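Local structure of paenibacillus xanthan lyase (Paenibacillus, 6F2P) at residues G921-T926 with D936-G941; K948-T953 with V1029-V1034. The protein acts as a xanthan lyase of polysaccharide lyase family 8, probably cleaving its polysaccharide substrate by beta-elimination. All blocks are in the same frame, centred on the assembly; numbering follows the deposited sequence.

Overall arrangement
Both interactions lie in the Golvesin C-terminal domain, their centres about 69 Å (interaction 1) and 63 Å (interaction 2) from the centre of the chain and about 10 Å from each other. They come in series: the hairpin of interaction 1 closes before interaction 2 opens at strand 949-952, whose partner segment 1029-1034 follows after 75 intervening residues. Strands 937-939 and 1030-1039 are antiparallel neighbours in one sheet, joined by a probable hydrogen bond from Ala1031 N to Ile938 O; strand 949-952 belongs to the facing sheet. Interaction 1 thus extends one layer, and interaction 2 packs the two layers together. One calcium ion, held by Asp936 and Asp1032 among others, ties the two contacts together.

Interaction 1: residues G921-T926 with D936-G941; sequences GTWTGT and DYIHDG. With CA (calcium ion), chain G.
Asp936 to Asp940 all hold their first side-chain branch in the crowded position between backbone N and carbonyl carbon, chi1 running from 47° at Tyr937 to 69° at Asp940. At His939 this lays the imidazole beside Thr924: Thr924 O sits over one ring face, 3.5 Å from His939 CD2, and Thr924 CG2 runs alongside, 3.6 Å from His939 CE1. Thr924 N gives a nearly straight bond of 2.8 Å to His939 O, in the carbonyl plane, whereas His939 N reaches Thr924 O from above its plane. A threonine suits this exposed strand position, its beta-branch favouring extended backbone. On the other face, buried Ile938 suits an apolar side shared with Val950 and Ala1031, and Ile938 CD1 meets Trp923 CB at 3.9 Å. The broad indole covers Asp940 CB, a CH-pi contact 4.0 Å from the Trp923 six-membered ring centroid, while Val920 O satisfies Trp923 NE1. The Asp940 carboxylate pairs with Lys945 (salt bridge) and Val1029 N. Asp936 O binds the calcium ion CA at 2.4 Å, beside Tyr933, Asn911, Asp910 and Asp1032. Strands 924-926 and 937-939, so paired, are an antiparallel beta hairpin whose second strand is entered from a calcium site.

Interaction 2: residues K948-T953 with V1029-V1034; sequences KSVTFT and VVADAV. With CA (calcium ion), chain G.
Segments 948-953 and 1029-1034 run in roughly the same direction without a hydrogen bond between them, the nearest CA atoms being 6.9 Å apart at Val950 and Ala1031. They belong to the two facing sheets of a beta sandwich; side chains bridge the gap, and one reaches the opposite backbone. The second strand is interrupted at Asp1032, so Ala1031 and Val1034 both point toward the facing strand while Asp1032 and Ala1033 point away. At one end Val950 CG2 rests on Ala1031 CB at 3.8 Å, a small methyl meeting a branched side chain. Phe952 fills the other end: its CG is anti to the carbonyl carbon (chi1 -59°), which sends the ring across to the opposite strand. Both methyls of Val1034 lie on one side of the ring, CG1 over its face, 3.7 Å from Phe952 CD1, and CG2 farther back, 3.7 Å from Phe952 CB. The far rim meets the backbone, with Asp1032 O near the ring plane, 3.5 Å from Phe952 CE2. An alanine here removes the ring, with its face under Val1034 CG1 and its edge at Asp1032 O, and would probably loosen the packing between the two sheets. Val909, on strand 907-910, also touches Phe952 and Val1034. With CG of Asp1032 anti to its backbone N (chi1 -171°), Asp1032 OD1 lies 2.5 Å from the calcium ion CA.

Interaction 1: residues G921-T926 with D936-G941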
loop_
_atom_site.group_PDB
_atom_site.type_symbol
_atom_site.label_atom_id
_atom_site.label_comp_id
_atom_site.label_asym_id
_atom_site.label_seq_id
_atom_site.Cartn_x
_atom_site.Cartn_y
_atom_site.Cartn_z
ATOM N N GLY A 921 -16.535 -53.291 40.038
ATOM C CA GLY A 921 -16.754 -54.724 40.004
ATOM C C GLY A 921 -16.247 -55.384 38.730
ATOM O O GLY A 921 -15.730 -54.728 37.828
ATOM N N THR A 922 -16.414 -56.698 38.656
ATOM C CA THR A 922 -15.858 -57.483 37.563
ATOM C C THR A 922 -16.887 -57.749 36.467
ATOM O O THR A 922 -17.869 -58.461 36.683
ATOM C CB THR A 922 -15.299 -58.818 38.090
ATOM O OG1 THR A 922 -14.490 -58.565 39.246
ATOM C CG2 THR A 922 -14.458 -59.516 37.028
ATOM N N TRP A 923 -16.649 -57.173 35.292
ATOM C CA TRP A 923 -17.547 -57.339 34.149
ATOM C C TRP A 923 -16.880 -58.169 33.047
ATOM O O TRP A 923 -15.671 -58.080 32.840
ATOM C CB TRP A 923 -17.986 -55.969 33.608
ATOM C CG TRP A 923 -18.797 -55.164 34.597
ATOM C CD1 TRP A 923 -18.326 -54.483 35.686
ATOM C CD2 TRP A 923 -20.219 -54.965 34.586
ATOM N NE1 TRP A 923 -19.366 -53.878 36.355
ATOM C CE2 TRP A 923 -20.537 -54.159 35.700
ATOM C CE3 TRP A 923 -21.253 -55.391 33.745
ATOM C CZ2 TRP A 923 -21.844 -53.767 35.989
ATOM C CZ3 TRP A 923 -22.550 -55.004 34.034
ATOM C CH2 TRP A 923 -22.833 -54.200 35.147
ATOM N N THR A 924 -17.676 -58.964 32.338
ATOM C CA THR A 924 -17.163 -59.923 31.358
ATOM C C THR A 924 -17.661 -59.628 29.934
ATOM O O THR A 924 -18.868 -59.518 29.708
ATOM C CB THR A 924 -17.565 -61.363 31.767
ATOM O OG1 THR A 924 -16.740 -61.798 32.855
ATOM C CG2 THR A 924 -17.423 -62.335 30.600
ATOM N N GLY A 925 -16.736 -59.518 28.977
ATOM C CA GLY A 925 -17.090 -59.178 27.603
ATOM C C GLY A 925 -17.217 -60.349 26.641
ATOM O O GLY A 925 -16.607 -61.395 26.857
ATOM N N THR A 926 -17.997 -60.179 25.572
ATOM C CA THR A 926 -18.162 -61.239 24.570
ATOM C C THR A 926 -18.696 -60.740 23.213
ATOM O O THR A 926 -19.118 -59.588 23.088
ATOM C CB THR A 926 -19.036 -62.406 25.105
ATOM O OG1 THR A 926 -18.808 -63.588 24.325
ATOM C CG2 THR A 926 -20.509 -62.048 25.068
ATOM N N ASP A 936 -17.866 -55.661 21.002
ATOM C CA ASP A 936 -18.314 -56.422 22.154
ATOM C C ASP A 936 -19.331 -55.671 23.016
ATOM O O ASP A 936 -19.726 -54.545 22.703
ATOM C CB ASP A 936 -17.097 -56.778 23.016
ATOM C CG ASP A 936 -16.401 -55.544 23.598
ATOM O OD1 ASP A 936 -16.721 -54.407 23.181
ATOM O OD2 ASP A 936 -15.508 -55.713 24.455
ATOM N N TYR A 937 -19.750 -56.330 24.096
ATOM C CA TYR A 937 -20.477 -55.712 25.202
ATOM C C TYR A 937 -20.001 -56.393 26.480
ATOM O O TYR A 937 -19.254 -57.361 26.415
ATOM C CB TYR A 937 -21.986 -55.887 25.035
ATOM C CG TYR A 937 -22.417 -57.288 24.666
ATOM C CD1 TYR A 937 -22.632 -58.252 25.642
ATOM C CD2 TYR A 937 -22.619 -57.642 23.339
ATOM C CE1 TYR A 937 -23.029 -59.532 25.303
ATOM C CE2 TYR A 937 -23.018 -58.918 22.989
ATOM C CZ TYR A 937 -23.223 -59.860 23.972
ATOM O OH TYR A 937 -23.621 -61.133 23.622
ATOM N N ILE A 938 -20.421 -55.899 27.637
ATOM C CA ILE A 938 -20.019 -56.526 28.889
ATOM C C ILE A 938 -21.218 -56.938 29.750
ATOM O O ILE A 938 -22.331 -56.452 29.549
ATOM C CB ILE A 938 -19.043 -55.634 29.691
ATOM C CG1 ILE A 938 -19.636 -54.246 29.930
ATOM C CG2 ILE A 938 -17.724 -55.504 28.956
ATOM C CD1 ILE A 938 -18.757 -53.359 30.791
ATOM N N HIS A 939 -20.994 -57.858 30.687
ATOM C CA HIS A 939 -22.056 -58.310 31.586
ATOM C C HIS A 939 -21.549 -58.668 32.984
ATOM O O HIS A 939 -20.363 -58.947 33.171
ATOM C CB HIS A 939 -22.878 -59.457 30.968
ATOM C CG HIS A 939 -22.104 -60.720 30.735
ATOM N ND1 HIS A 939 -21.590 -61.483 31.762
ATOM C CD2 HIS A 939 -21.782 -61.369 29.589
ATOM C CE1 HIS A 939 -20.973 -62.538 31.259
ATOM N NE2 HIS A 939 -21.075 -62.493 29.943
ATOM N N ASP A 940 -22.456 -58.650 33.960
ATOM C CA ASP A 940 -22.093 -58.833 35.368
ATOM C C ASP A 940 -22.038 -60.304 35.787
ATOM O O ASP A 940 -21.661 -60.625 36.919
ATOM C CB ASP A 940 -23.051 -58.059 36.285
ATOM C CG ASP A 940 -24.459 -58.643 36.304
ATOM O OD1 ASP A 940 -24.915 -59.164 35.257
ATOM O OD2 ASP A 940 -25.107 -58.578 37.375
ATOM N N GLY A 941 -22.413 -61.191 34.869
ATOM C CA GLY A 941 -22.368 -62.616 35.123
ATOM C C GLY A 941 -23.426 -63.066 36.110
ATOM O O GLY A 941 -23.240 -64.054 36.821
HETATM CA CA CA G . -19.951 -52.184 22.882
#

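Interaction 2: residues K948-T953 with V1029-V1034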
loop_
_atom_site.group_PDB
_atom_site.type_symbol
_atom_site.label_atom_id
_atom_site.label_comp_id
_atom_site.label_asym_id
_atom_site.label_seq_id
_atom_site.Cartn_x
_atom_site.Cartn_y
_atom_site.Cartn_z
ATOM N N LYS A 948 -21.966 -53.971 41.621
ATOM C CA LYS A 948 -21.386 -53.613 40.333
ATOM C C LYS A 948 -22.026 -52.354 39.738
ATOM O O LYS A 948 -23.159 -52.004 40.071
ATOM C CB LYS A 948 -21.545 -54.777 39.350
ATOM C CG LYS A 948 -21.255 -56.155 39.923
ATOM C CD LYS A 948 -19.860 -56.636 39.563
ATOM C CE LYS A 948 -19.746 -58.146 39.717
ATOM N NZ LYS A 948 -20.616 -58.881 38.749
ATOM N N SER A 949 -21.283 -51.687 38.855
ATOM C CA SER A 949 -21.781 -50.526 38.118
ATOM C C SER A 949 -20.893 -50.159 36.919
ATOM O O SER A 949 -19.672 -50.340 36.947
ATOM C CB SER A 949 -21.958 -49.310 39.040
ATOM O OG SER A 949 -20.709 -48.780 39.447
ATOM N N VAL A 950 -21.528 -49.660 35.863
ATOM C CA VAL A 950 -20.823 -49.131 34.697
ATOM C C VAL A 950 -21.307 -47.704 34.435
ATOM O O VAL A 950 -22.491 -47.493 34.177
ATOM C CB VAL A 950 -21.071 -49.999 33.436
ATOM C CG1 VAL A 950 -20.434 -49.363 32.211
ATOM C CG2 VAL A 950 -20.538 -51.407 33.640
ATOM N N THR A 951 -20.401 -46.730 34.505
ATOM C CA THR A 951 -20.775 -45.315 34.375
ATOM C C THR A 951 -20.273 -44.648 33.087
ATOM O O THR A 951 -19.084 -44.362 32.949
ATOM C CB THR A 951 -20.283 -44.485 35.589
ATOM O OG1 THR A 951 -20.870 -44.993 36.793
ATOM C CG2 THR A 951 -20.662 -43.024 35.436
ATOM N N PHE A 952 -21.192 -44.388 32.158
ATOM C CA PHE A 952 -20.873 -43.677 30.921
ATOM C C PHE A 952 -20.883 -42.164 31.139
ATOM O O PHE A 952 -21.943 -41.568 31.311
ATOM C CB PHE A 952 -21.895 -44.009 29.827
ATOM C CG PHE A 952 -21.988 -45.472 29.479
ATOM C CD1 PHE A 952 -22.862 -46.309 30.157
ATOM C CD2 PHE A 952 -21.229 -46.003 28.449
ATOM C CE1 PHE A 952 -22.965 -47.655 29.828
ATOM C CE2 PHE A 952 -21.325 -47.353 28.115
ATOM C CZ PHE A 952 -22.197 -48.178 28.810
ATOM N N THR A 953 -19.712 -41.537 31.121
ATOM C CA THR A 953 -19.631 -40.080 31.229
ATOM C C THR A 953 -19.282 -39.442 29.883
ATOM O O THR A 953 -18.119 -39.431 29.481
ATOM C CB THR A 953 -18.595 -39.640 32.293
ATOM O OG1 THR A 953 -18.863 -40.307 33.534
ATOM C CG2 THR A 953 -18.642 -38.129 32.504
ATOM N N VAL A 1029 -27.061 -58.556 33.697
ATOM C CA VAL A 1029 -27.028 -57.122 33.417
ATOM C C VAL A 1029 -25.992 -56.785 32.338
ATOM O O VAL A 1029 -24.795 -56.945 32.547
ATOM C CB VAL A 1029 -26.734 -56.307 34.698
ATOM C CG1 VAL A 1029 -26.655 -54.812 34.383
ATOM C CG2 VAL A 1029 -27.791 -56.576 35.751
ATOM N N VAL A 1030 -26.460 -56.309 31.189
ATOM C CA VAL A 1030 -25.579 -55.956 30.074
ATOM C C VAL A 1030 -25.292 -54.452 30.022
ATOM O O VAL A 1030 -26.189 -53.634 30.225
ATOM C CB VAL A 1030 -26.182 -56.424 28.714
ATOM C CG1 VAL A 1030 -25.467 -55.780 27.531
ATOM C CG2 VAL A 1030 -26.147 -57.944 28.606
ATOM N N ALA A 1031 -24.036 -54.099 29.763
ATOM C CA ALA A 1031 -23.640 -52.711 29.524
ATOM C C ALA A 1031 -23.013 -52.591 28.136
ATOM O O ALA A 1031 -22.066 -53.311 27.822
ATOM C CB ALA A 1031 -22.658 -52.238 30.598
ATOM N N ASP A 1032 -23.535 -51.687 27.309
ATOM C CA ASP A 1032 -23.081 -51.569 25.921
ATOM C C ASP A 1032 -22.726 -50.127 25.529
ATOM O O ASP A 1032 -21.557 -49.734 25.577
ATOM C CB ASP A 1032 -24.136 -52.151 24.970
ATOM C CG ASP A 1032 -23.643 -52.273 23.540
ATOM O OD1 ASP A 1032 -22.412 -52.336 23.325
ATOM O OD2 ASP A 1032 -24.497 -52.322 22.626
ATOM N N ALA A 1033 -23.732 -49.343 25.143
ATOM C CA ALA A 1033 -23.495 -47.970 24.700
ATOM C C ALA A 1033 -24.656 -46.992 24.954
ATOM O O ALA A 1033 -25.834 -47.376 24.955
ATOM C CB ALA A 1033 -23.097 -47.950 23.222
ATOM N N VAL A 1034 -24.295 -45.727 25.172
ATOM C CA VAL A 1034 -25.258 -44.636 25.283
ATOM C C VAL A 1034 -25.019 -43.596 24.184
ATOM O O VAL A 1034 -23.926 -43.517 23.618
ATOM C CB VAL A 1034 -25.180 -43.947 26.660
ATOM C CG1 VAL A 1034 -25.320 -44.971 27.774
ATOM C CG2 VAL A 1034 -23.873 -43.189 26.801
HETATM CA CA CA G . -19.951 -52.184 22.882
#